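Local coordinates for protein acyl-CoA dehydrogenase (PDB 2PG0) that probably dehydrogenates acyl thioesters at the alpha-beta position, using bound FAD as the electron acceptor, at residues 54-59 with 89-94; 61-66 with 106-111; 100-105 with 112-117. One frame throughout, in Å; residues are numbered along the deposited sequence.

Contact 1 (54-59 with 89-94); sequences GFLCPW and VGIGLH
Leu56 and Cys57, in the irregular chain that follows helix 44-52, run past the first turns of helix 89-105, with Leu56 CA 7.6 Å from Ile91 CA and Cys57 CA 7.6 Å from His94 CA. Gly54 closes the preceding helix with a Schellman motif, and the chain then turns at Cys57, which takes up left-handed helical backbone angles (phi 42°). No hydrogen bond joins the two segments; side chains alone bridge the gap.

Two neighbouring contacts do the work. The branches of Leu56 and Ile91 cross at about a right angle, Leu56 CD2 meeting Ile91 CG2 at 4.0 Å. Next to them the sulfur of Cys57 comes up to the imidazole of His94, where SG is 3.6 Å from NE2 and 3.8 Å from CD2. The approach is oblique: Cys57 SG lies 4.2 Å from the centroid of the His94 ring, 45° off its normal. His94 swings CG to the side opposite its own nitrogen (chi1 173°), and this carries the ring out from the helix to the sulfur; Leu56 CD1 adds a looser contact 4.4 Å from His94 NE2.

Both ring nitrogens have other hydrogen-bond partners: NE2 pairs with Cys118 O and ND1 with Thr125 OG1, while Trp47 meets the ring edge-to-face. Asn95, one residue on, ties the loop down by bonding Cys57 N, Phe55 O and, through its own carbonyl, Trp59 NE1.

All four touching residues are buried, in the helical N-terminal part of the protein, and the side chain of His94 is about 11 Å from the bound FAD. Since Cys118 O can only accept, NE2 very probably carries the hydrogen aimed at it; the sulfur sits beside the ring as a polarisable van der Waals neighbour, while the two hydrogen bonds are likely to hold the ring's rotation.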
loop_
_atom_site.group_PDB
_atom_site.type_symbol
_atom_site.label_atom_id
_atom_site.label_comp_id
_atom_site.label_asym_id
_atom_site.label_seq_id
_atom_site.Cartn_x
_atom_site.Cartn_y
_atom_site.Cartn_z
ATOM N N GLY A 54 6.999 -44.367 0.639
ATOM C CA GLY A 54 5.549 -44.136 0.738
ATOM C C GLY A 54 5.121 -42.674 0.676
ATOM O O GLY A 54 3.997 -42.335 1.057
ATOM N N PHE A 55 6.001 -41.808 0.181
ATOM C CA PHE A 55 5.716 -40.368 0.158
ATOM C C PHE A 55 5.142 -39.874 -1.174
ATOM O O PHE A 55 4.946 -38.665 -1.355
ATOM C CB PHE A 55 6.958 -39.553 0.533
ATOM C CG PHE A 55 7.574 -39.940 1.854
ATOM C CD1 PHE A 55 6.784 -40.135 2.987
ATOM C CD2 PHE A 55 8.953 -40.091 1.961
ATOM C CE1 PHE A 55 7.357 -40.487 4.209
ATOM C CE2 PHE A 55 9.541 -40.438 3.175
ATOM C CZ PHE A 55 8.743 -40.645 4.301
ATOM N N LEU A 56 4.880 -40.799 -2.100
ATOM C CA LEU A 56 4.198 -40.456 -3.355
ATOM C C LEU A 56 2.790 -41.020 -3.378
ATOM O O LEU A 56 2.573 -42.181 -3.022
ATOM C CB LEU A 56 4.976 -40.949 -4.584
ATOM C CG LEU A 56 6.401 -40.452 -4.817
ATOM C CD1 LEU A 56 6.900 -40.964 -6.150
ATOM C CD2 LEU A 56 6.493 -38.923 -4.748
ATOM N N CYS A 57 1.838 -40.184 -3.793
ATOM C CA CYS A 57 0.424 -40.563 -3.893
ATOM C C CYS A 57 -0.085 -41.398 -2.707
ATOM O O CYS A 57 -0.702 -42.443 -2.914
ATOM C CB CYS A 57 0.175 -41.313 -5.205
ATOM S SG CYS A 57 0.679 -40.410 -6.666
ATOM N N PRO A 58 0.143 -40.930 -1.466
ATOM C CA PRO A 58 -0.189 -41.780 -0.313
ATOM C C PRO A 58 -1.700 -42.005 -0.142
ATOM O O PRO A 58 -2.117 -42.951 0.537
ATOM C CB PRO A 58 0.395 -41.002 0.869
ATOM C CG PRO A 58 0.375 -39.587 0.431
ATOM C CD PRO A 58 0.676 -39.619 -1.043
ATOM N N TRP A 59 -2.501 -41.145 -0.775
ATOM C CA TRP A 59 -3.967 -41.216 -0.726
ATOM C C TRP A 59 -4.535 -42.341 -1.593
ATOM O O TRP A 59 -5.707 -42.706 -1.456
ATOM C CB TRP A 59 -4.573 -39.875 -1.173
ATOM C CG TRP A 59 -4.041 -39.431 -2.506
ATOM C CD1 TRP A 59 -2.993 -38.587 -2.726
ATOM C CD2 TRP A 59 -4.510 -39.834 -3.801
ATOM N NE1 TRP A 59 -2.780 -38.434 -4.074
ATOM C CE2 TRP A 59 -3.700 -39.182 -4.757
ATOM C CE3 TRP A 59 -5.545 -40.674 -4.248
ATOM C CZ2 TRP A 59 -3.881 -39.348 -6.134
ATOM C CZ3 TRP A 59 -5.728 -40.832 -5.621
ATOM C CH2 TRP A 59 -4.901 -40.172 -6.545
ATOM N N VAL A 89 8.150 -28.442 -6.023
ATOM C CA VAL A 89 6.708 -28.365 -6.324
ATOM C C VAL A 89 6.202 -29.459 -7.255
ATOM O O VAL A 89 5.006 -29.750 -7.272
ATOM C CB VAL A 89 6.288 -26.996 -6.923
ATOM C CG1 VAL A 89 6.384 -25.900 -5.862
ATOM C CG2 VAL A 89 7.082 -26.668 -8.201
ATOM N N GLY A 90 7.112 -30.044 -8.033
ATOM C CA GLY A 90 6.771 -31.134 -8.954
ATOM C C GLY A 90 6.236 -32.365 -8.249
ATOM O O GLY A 90 5.450 -33.122 -8.826
ATOM N N ILE A 91 6.649 -32.559 -6.996
ATOM C CA ILE A 91 6.136 -33.680 -6.197
ATOM C C ILE A 91 4.674 -33.470 -5.808
ATOM O O ILE A 91 3.845 -34.359 -6.025
ATOM C CB ILE A 91 7.016 -33.970 -4.966
ATOM C CG1 ILE A 91 8.369 -34.503 -5.433
ATOM C CG2 ILE A 91 6.320 -34.980 -4.034
ATOM C CD1 ILE A 91 9.470 -34.365 -4.434
ATOM N N GLY A 92 4.366 -32.298 -5.243
ATOM C CA GLY A 92 2.985 -31.923 -4.930
ATOM C C GLY A 92 2.101 -31.941 -6.164
ATOM O O GLY A 92 0.935 -32.319 -6.094
ATOM N N LEU A 93 2.663 -31.536 -7.301
ATOM C CA LEU A 93 1.943 -31.594 -8.576
ATOM C C LEU A 93 1.573 -33.045 -8.939
ATOM O O LEU A 93 0.407 -33.350 -9.223
ATOM C CB LEU A 93 2.758 -30.921 -9.693
ATOM C CG LEU A 93 2.205 -31.131 -11.108
ATOM C CD1 LEU A 93 1.242 -30.036 -11.478
ATOM C CD2 LEU A 93 3.326 -31.219 -12.121
ATOM N N HIS A 94 2.564 -33.931 -8.898
ATOM C CA HIS A 94 2.351 -35.370 -9.125
ATOM C C HIS A 94 1.330 -35.942 -8.138
ATOM O O HIS A 94 0.336 -36.534 -8.552
ATOM C CB HIS A 94 3.702 -36.116 -9.052
ATOM C CG HIS A 94 3.596 -37.613 -9.101
ATOM N ND1 HIS A 94 3.490 -38.317 -10.283
ATOM C CD2 HIS A 94 3.630 -38.542 -8.115
ATOM C CE1 HIS A 94 3.433 -39.611 -10.023
ATOM N NE2 HIS A 94 3.523 -39.776 -8.715
#

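Contact 2 (61-66 with 106-111); sequences DEKYGG and GTEEQK
Tyr64 and Lys111 mark the closest backbone approach, CA to CA 8.2 Å, between the short 3-10 turn 62-64 and the first turn of helix 108-120. The turn is tied by an Asx turn at Asp61, whose OD2 accepts from Lys63 N; the helix starts with a capping box between Thr107 and Gln110.

Tyr64 extends across the gap with its hydroxyl end over the root of Lys111, OH to CB 3.6 Å, while its ring passes the Lys111 carbonyl obliquely. On its own side, Lys63 CG sits 3.9 Å above the centre of one ring face. A water in the ring plane accepts a hydrogen bond from Tyr64 OH (2.7 Å) and gives its own hydrogens to Glu108 OE1 and Glu108 O. Bent at chi2 (-54°), the Glu108 chain folds back, and Lys111 NZ makes a salt bridge to Glu108 OE2, 2.9 Å, from above the carboxylate plane.

A phenylalanine in place of Tyr64 would probably leave this water without its phenolic donor and loosen its bridge to Glu108.

Lys63 NZ stays 4.3 Å from Glu108 OE1, too far for a salt bridge. This surface contact rests on ring packing and one bridging water, with charge probably adding a modest attraction.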
loop_
_atom_site.group_PDB
_atom_site.type_symbol
_atom_site.label_atom_id
_atom_site.label_comp_id
_atom_site.label_asym_id
_atom_site.label_seq_id
_atom_site.Cartn_x
_atom_site.Cartn_y
_atom_site.Cartn_z
ATOM N N ASP A 61 -5.494 -45.933 -3.102
ATOM C CA ASP A 61 -5.994 -47.114 -2.395
ATOM C C ASP A 61 -4.905 -48.172 -2.240
ATOM O O ASP A 61 -4.025 -48.291 -3.094
ATOM C CB ASP A 61 -7.201 -47.716 -3.122
ATOM C CG ASP A 61 -7.961 -48.707 -2.256
ATOM O OD1 ASP A 61 -8.740 -48.261 -1.382
ATOM O OD2 ASP A 61 -7.768 -49.930 -2.441
ATOM N N GLU A 62 -4.983 -48.937 -1.151
ATOM C CA GLU A 62 -4.018 -50.005 -0.864
ATOM C C GLU A 62 -3.883 -51.034 -1.990
ATOM O O GLU A 62 -2.807 -51.608 -2.183
ATOM C CB GLU A 62 -4.336 -50.696 0.477
ATOM C CG GLU A 62 -5.746 -51.291 0.584
ATOM C CD GLU A 62 -6.052 -51.888 1.962
ATOM O OE1 GLU A 62 -5.123 -52.043 2.787
ATOM O OE2 GLU A 62 -7.234 -52.203 2.218
ATOM N N LYS A 63 -4.960 -51.241 -2.748
ATOM C CA LYS A 63 -4.957 -52.225 -3.831
ATOM C C LYS A 63 -4.058 -51.853 -5.017
ATOM O O LYS A 63 -3.703 -52.717 -5.817
ATOM C CB LYS A 63 -6.380 -52.561 -4.284
ATOM C CG LYS A 63 -7.040 -51.549 -5.193
ATOM C CD LYS A 63 -8.459 -51.995 -5.512
ATOM C CE LYS A 63 -9.131 -51.061 -6.493
ATOM N NZ LYS A 63 -10.575 -51.402 -6.655
ATOM N N TYR A 64 -3.687 -50.573 -5.118
ATOM C CA TYR A 64 -2.699 -50.130 -6.106
ATOM C C TYR A 64 -1.332 -49.891 -5.469
ATOM O O TYR A 64 -0.378 -49.505 -6.153
ATOM C CB TYR A 64 -3.160 -48.854 -6.814
ATOM C CG TYR A 64 -4.538 -48.927 -7.427
ATOM C CD1 TYR A 64 -4.781 -49.697 -8.569
ATOM C CD2 TYR A 64 -5.595 -48.207 -6.879
ATOM C CE1 TYR A 64 -6.054 -49.753 -9.134
ATOM C CE2 TYR A 64 -6.862 -48.260 -7.437
ATOM C CZ TYR A 64 -7.083 -49.030 -8.561
ATOM O OH TYR A 64 -8.341 -49.071 -9.107
ATOM N N GLY A 65 -1.240 -50.117 -4.162
ATOM C CA GLY A 65 0.027 -49.988 -3.446
ATOM C C GLY A 65 0.112 -48.749 -2.575
ATOM O O GLY A 65 1.140 -48.497 -1.946
ATOM N N GLY A 66 -0.974 -47.982 -2.531
ATOM C CA GLY A 66 -1.028 -46.768 -1.732
ATOM C C GLY A 66 -1.319 -47.010 -0.265
ATOM O O GLY A 66 -1.293 -48.158 0.213
ATOM N N GLY A 106 -10.413 -42.026 -14.412
ATOM C CA GLY A 106 -9.894 -43.182 -15.115
ATOM C C GLY A 106 -10.829 -44.371 -15.019
ATOM O O GLY A 106 -11.584 -44.513 -14.044
ATOM N N THR A 107 -10.782 -45.224 -16.039
ATOM C CA THR A 107 -11.438 -46.525 -15.991
ATOM C C THR A 107 -10.639 -47.433 -15.051
ATOM O O THR A 107 -9.490 -47.139 -14.719
ATOM C CB THR A 107 -11.490 -47.187 -17.383
ATOM O OG1 THR A 107 -10.155 -47.444 -17.840
ATOM C CG2 THR A 107 -12.215 -46.298 -18.392
ATOM N N GLU A 108 -11.242 -48.541 -14.632
ATOM C CA GLU A 108 -10.533 -49.526 -13.811
ATOM C C GLU A 108 -9.235 -49.981 -14.479
ATOM O O GLU A 108 -8.201 -50.092 -13.823
ATOM C CB GLU A 108 -11.431 -50.726 -13.497
ATOM C CG GLU A 108 -12.698 -50.372 -12.718
ATOM C CD GLU A 108 -12.419 -49.606 -11.430
ATOM O OE1 GLU A 108 -11.548 -50.039 -10.638
ATOM O OE2 GLU A 108 -13.087 -48.570 -11.206
ATOM N N GLU A 109 -9.298 -50.221 -15.789
ATOM C CA GLU A 109 -8.134 -50.619 -16.577
ATOM C C GLU A 109 -7.031 -49.552 -16.521
ATOM O O GLU A 109 -5.864 -49.873 -16.316
ATOM C CB GLU A 109 -8.536 -50.904 -18.032
ATOM C CG GLU A 109 -9.429 -52.150 -18.231
ATOM C CD GLU A 109 -10.855 -52.003 -17.670
ATOM O OE1 GLU A 109 -11.411 -50.876 -17.668
ATOM O OE2 GLU A 109 -11.425 -53.034 -17.233
ATOM N N GLN A 110 -7.417 -48.288 -16.682
ATOM C CA GLN A 110 -6.462 -47.172 -16.654
ATOM C C GLN A 110 -5.822 -46.998 -15.280
ATOM O O GLN A 110 -4.615 -46.789 -15.177
ATOM C CB GLN A 110 -7.134 -45.868 -17.090
ATOM C CG GLN A 110 -7.312 -45.754 -18.599
ATOM C CD GLN A 110 -8.165 -44.566 -19.003
ATOM O OE1 GLN A 110 -8.994 -44.085 -18.228
ATOM N NE2 GLN A 110 -7.973 -44.093 -20.232
ATOM N N LYS A 111 -6.638 -47.096 -14.235
ATOM C CA LYS A 111 -6.157 -46.980 -12.859
ATOM C C LYS A 111 -5.180 -48.109 -12.532
ATOM O O LYS A 111 -4.107 -47.874 -11.971
ATOM C CB LYS A 111 -7.333 -46.953 -11.877
ATOM C CG LYS A 111 -8.207 -45.706 -12.011
ATOM C CD LYS A 111 -9.264 -45.595 -10.923
ATOM C CE LYS A 111 -10.453 -46.526 -11.179
ATOM N NZ LYS A 111 -11.650 -46.171 -10.349
HETATM O O HOH W 1 -9.037 -50.820 -11.016
#

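Contact 3 (100-105 with 112-117); sequences PYIASY and QKWLPK
Ile102 and Leu115 form the heart of this helix-helix contact, their side chains sliding past each other in opposite directions. Ile102 CG2 touches Leu115 CD2 at 3.7 Å and CG at 3.9 Å. This methyl also meets the indole of Trp114 at its edge, near the ring plane, 4.2 Å from CE3. One residue along, Ala103 CB reaches the other Leu115 branch, CD1, at 4.3 Å. The methyl of Ile102 is therefore held between a leucine branch and an aromatic rim, with no hydrogen bond across the helices.

Further out, Leu169 of strand 169-175 packs on both Ile102 and Trp114, and Trp114 NE1 bonds Glu193 OE2, which is likely to hold the indole in its rotation. Trp59 covers Ala103 from the loop side.

The backbones set the spacing: the short axes pass 10.1 Å apart with their directions 143° from parallel, an obliquely antiparallel pair. Pro116, lacking an N-H, interrupts the backbone bonding of the second helix just after Leu115.

Helices 89-105 and 108-120, joined by a very short connection, make a helical hairpin in the N-terminal domain of the acyl-CoA dehydrogenase fold, packed here against strands of the middle beta domain.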
loop_
_atom_site.group_PDB
_atom_site.type_symbol
_atom_site.label_atom_id
_atom_site.label_comp_id
_atom_site.label_asym_id
_atom_site.label_seq_id
_atom_site.Cartn_x
_atom_site.Cartn_y
_atom_site.Cartn_z
ATOM N N PRO A 100 -4.635 -37.378 -9.070
ATOM C CA PRO A 100 -6.084 -37.381 -8.832
ATOM C C PRO A 100 -6.981 -37.409 -10.084
ATOM O O PRO A 100 -8.099 -37.921 -10.001
ATOM C CB PRO A 100 -6.308 -36.093 -8.036
ATOM C CG PRO A 100 -5.043 -35.934 -7.271
ATOM C CD PRO A 100 -3.980 -36.310 -8.280
ATOM N N TYR A 101 -6.519 -36.884 -11.218
ATOM C CA TYR A 101 -7.312 -36.987 -12.451
ATOM C C TYR A 101 -7.502 -38.450 -12.850
ATOM O O TYR A 101 -8.599 -38.855 -13.240
ATOM C CB TYR A 101 -6.661 -36.240 -13.614
ATOM C CG TYR A 101 -6.843 -34.737 -13.605
ATOM C CD1 TYR A 101 -6.000 -33.920 -12.861
ATOM C CD2 TYR A 101 -7.843 -34.133 -14.371
ATOM C CE1 TYR A 101 -6.146 -32.533 -12.865
ATOM C CE2 TYR A 101 -8.004 -32.750 -14.382
ATOM C CZ TYR A 101 -7.148 -31.957 -13.630
ATOM O OH TYR A 101 -7.292 -30.589 -13.633
ATOM N N ILE A 102 -6.418 -39.220 -12.764
ATOM C CA ILE A 102 -6.426 -40.654 -13.091
ATOM C C ILE A 102 -7.370 -41.412 -12.143
ATOM O O ILE A 102 -8.195 -42.207 -12.590
ATOM C CB ILE A 102 -4.983 -41.261 -13.090
ATOM C CG1 ILE A 102 -4.104 -40.572 -14.144
ATOM C CG2 ILE A 102 -5.010 -42.799 -13.327
ATOM C CD1 ILE A 102 -2.601 -40.853 -14.005
ATOM N N ALA A 103 -7.268 -41.138 -10.844
ATOM C CA ALA A 103 -8.121 -41.798 -9.858
ATOM C C ALA A 103 -9.598 -41.427 -10.011
ATOM O O ALA A 103 -10.470 -42.293 -9.899
ATOM C CB ALA A 103 -7.639 -41.501 -8.451
ATOM N N SER A 104 -9.876 -40.149 -10.267
ATOM C CA SER A 104 -11.254 -39.668 -10.370
ATOM C C SER A 104 -11.952 -40.058 -11.672
ATOM O O SER A 104 -13.134 -40.415 -11.658
ATOM C CB SER A 104 -11.318 -38.148 -10.201
ATOM O OG SER A 104 -11.089 -37.789 -8.854
ATOM N N TYR A 105 -11.226 -39.985 -12.783
ATOM C CA TYR A 105 -11.844 -40.092 -14.110
ATOM C C TYR A 105 -11.387 -41.286 -14.930
ATOM O O TYR A 105 -11.907 -41.524 -16.023
ATOM C CB TYR A 105 -11.609 -38.805 -14.908
ATOM C CG TYR A 105 -11.937 -37.550 -14.133
ATOM C CD1 TYR A 105 -13.230 -37.317 -13.654
ATOM C CD2 TYR A 105 -10.955 -36.592 -13.880
ATOM C CE1 TYR A 105 -13.533 -36.160 -12.932
ATOM C CE2 TYR A 105 -11.248 -35.433 -13.166
ATOM C CZ TYR A 105 -12.533 -35.225 -12.698
ATOM O OH TYR A 105 -12.816 -34.081 -11.995
ATOM N N GLN A 112 -5.544 -49.330 -12.926
ATOM C CA GLN A 112 -4.694 -50.499 -12.722
ATOM C C GLN A 112 -3.361 -50.356 -13.460
ATOM O O GLN A 112 -2.314 -50.704 -12.925
ATOM C CB GLN A 112 -5.428 -51.774 -13.167
ATOM C CG GLN A 112 -4.713 -53.072 -12.816
ATOM C CD GLN A 112 -4.442 -53.208 -11.327
ATOM O OE1 GLN A 112 -5.359 -53.159 -10.508
ATOM N NE2 GLN A 112 -3.176 -53.381 -10.972
ATOM N N LYS A 113 -3.414 -49.824 -14.679
ATOM C CA LYS A 113 -2.225 -49.645 -15.507
ATOM C C LYS A 113 -1.278 -48.560 -14.990
ATOM O O LYS A 113 -0.059 -48.702 -15.099
ATOM C CB LYS A 113 -2.622 -49.336 -16.956
ATOM C CG LYS A 113 -1.447 -49.334 -17.925
ATOM C CD LYS A 113 -1.889 -49.593 -19.353
ATOM C CE LYS A 113 -2.054 -48.310 -20.127
ATOM N NZ LYS A 113 -1.867 -48.568 -21.585
ATOM N N TRP A 114 -1.836 -47.485 -14.433
ATOM C CA TRP A 114 -1.031 -46.294 -14.127
ATOM C C TRP A 114 -0.757 -46.012 -12.650
ATOM O O TRP A 114 0.372 -45.656 -12.289
ATOM C CB TRP A 114 -1.618 -45.053 -14.817
ATOM C CG TRP A 114 -1.502 -45.090 -16.314
ATOM C CD1 TRP A 114 -0.456 -45.576 -17.047
ATOM C CD2 TRP A 114 -2.460 -44.597 -17.259
ATOM N NE1 TRP A 114 -0.711 -45.429 -18.388
ATOM C CE2 TRP A 114 -1.934 -44.832 -18.548
ATOM C CE3 TRP A 114 -3.717 -43.986 -17.141
ATOM C CZ2 TRP A 114 -2.619 -44.473 -19.720
ATOM C CZ3 TRP A 114 -4.398 -43.626 -18.305
ATOM C CH2 TRP A 114 -3.845 -43.876 -19.577
ATOM N N LEU A 115 -1.767 -46.163 -11.804
ATOM C CA LEU A 115 -1.633 -45.780 -10.392
ATOM C C LEU A 115 -0.518 -46.472 -9.590
ATOM O O LEU A 115 0.196 -45.799 -8.849
ATOM C CB LEU A 115 -2.971 -45.840 -9.653
ATOM C CG LEU A 115 -4.016 -44.803 -10.076
ATOM C CD1 LEU A 115 -5.266 -44.980 -9.243
ATOM C CD2 LEU A 115 -3.482 -43.365 -9.961
ATOM N N PRO A 116 -0.354 -47.809 -9.728
ATOM C CA PRO A 116 0.752 -48.425 -8.982
ATOM C C PRO A 116 2.124 -47.784 -9.235
ATOM O O PRO A 116 2.881 -47.568 -8.285
ATOM C CB PRO A 116 0.725 -49.885 -9.457
ATOM C CG PRO A 116 -0.714 -50.117 -9.798
ATOM C CD PRO A 116 -1.117 -48.824 -10.479
ATOM N N LYS A 117 2.426 -47.460 -10.488
ATOM C CA LYS A 117 3.715 -46.851 -10.812
ATOM C C LYS A 117 3.815 -45.370 -10.408
ATOM O O LYS A 117 4.910 -44.857 -10.175
ATOM C CB LYS A 117 4.063 -47.064 -12.281
ATOM C CG LYS A 117 4.546 -48.477 -12.592
ATOM C CD LYS A 117 4.736 -48.657 -14.082
ATOM C CE LYS A 117 4.836 -50.131 -14.448
ATOM N NZ LYS A 117 4.970 -50.298 -15.926
#

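How the contacts relate
Contacts 1 and 3 are buried and contact 2 lies at the surface, although all three belong to the N-terminal helical domain. Helix 89-105 serves contact 1 with its start and contact 3 with its end; helix 108-120 is shared by contacts 2 and 3. The chain 54-66 supplies contacts 1 and 2, and its Trp59 links contact 1 to contact 3, with CZ3 3.5 Å from Ala103 CB. Lys111 joins the outer pair, packing its CG 3.5 Å from Ile102 O. The chemistry differs with place: apolar branches and an indole edge in contact 3, an aliphatic pair and a sulfur beside a hydrogen-bonded imidazole in the deepest, contact 1, and a phenol, a water and charges in contact 2.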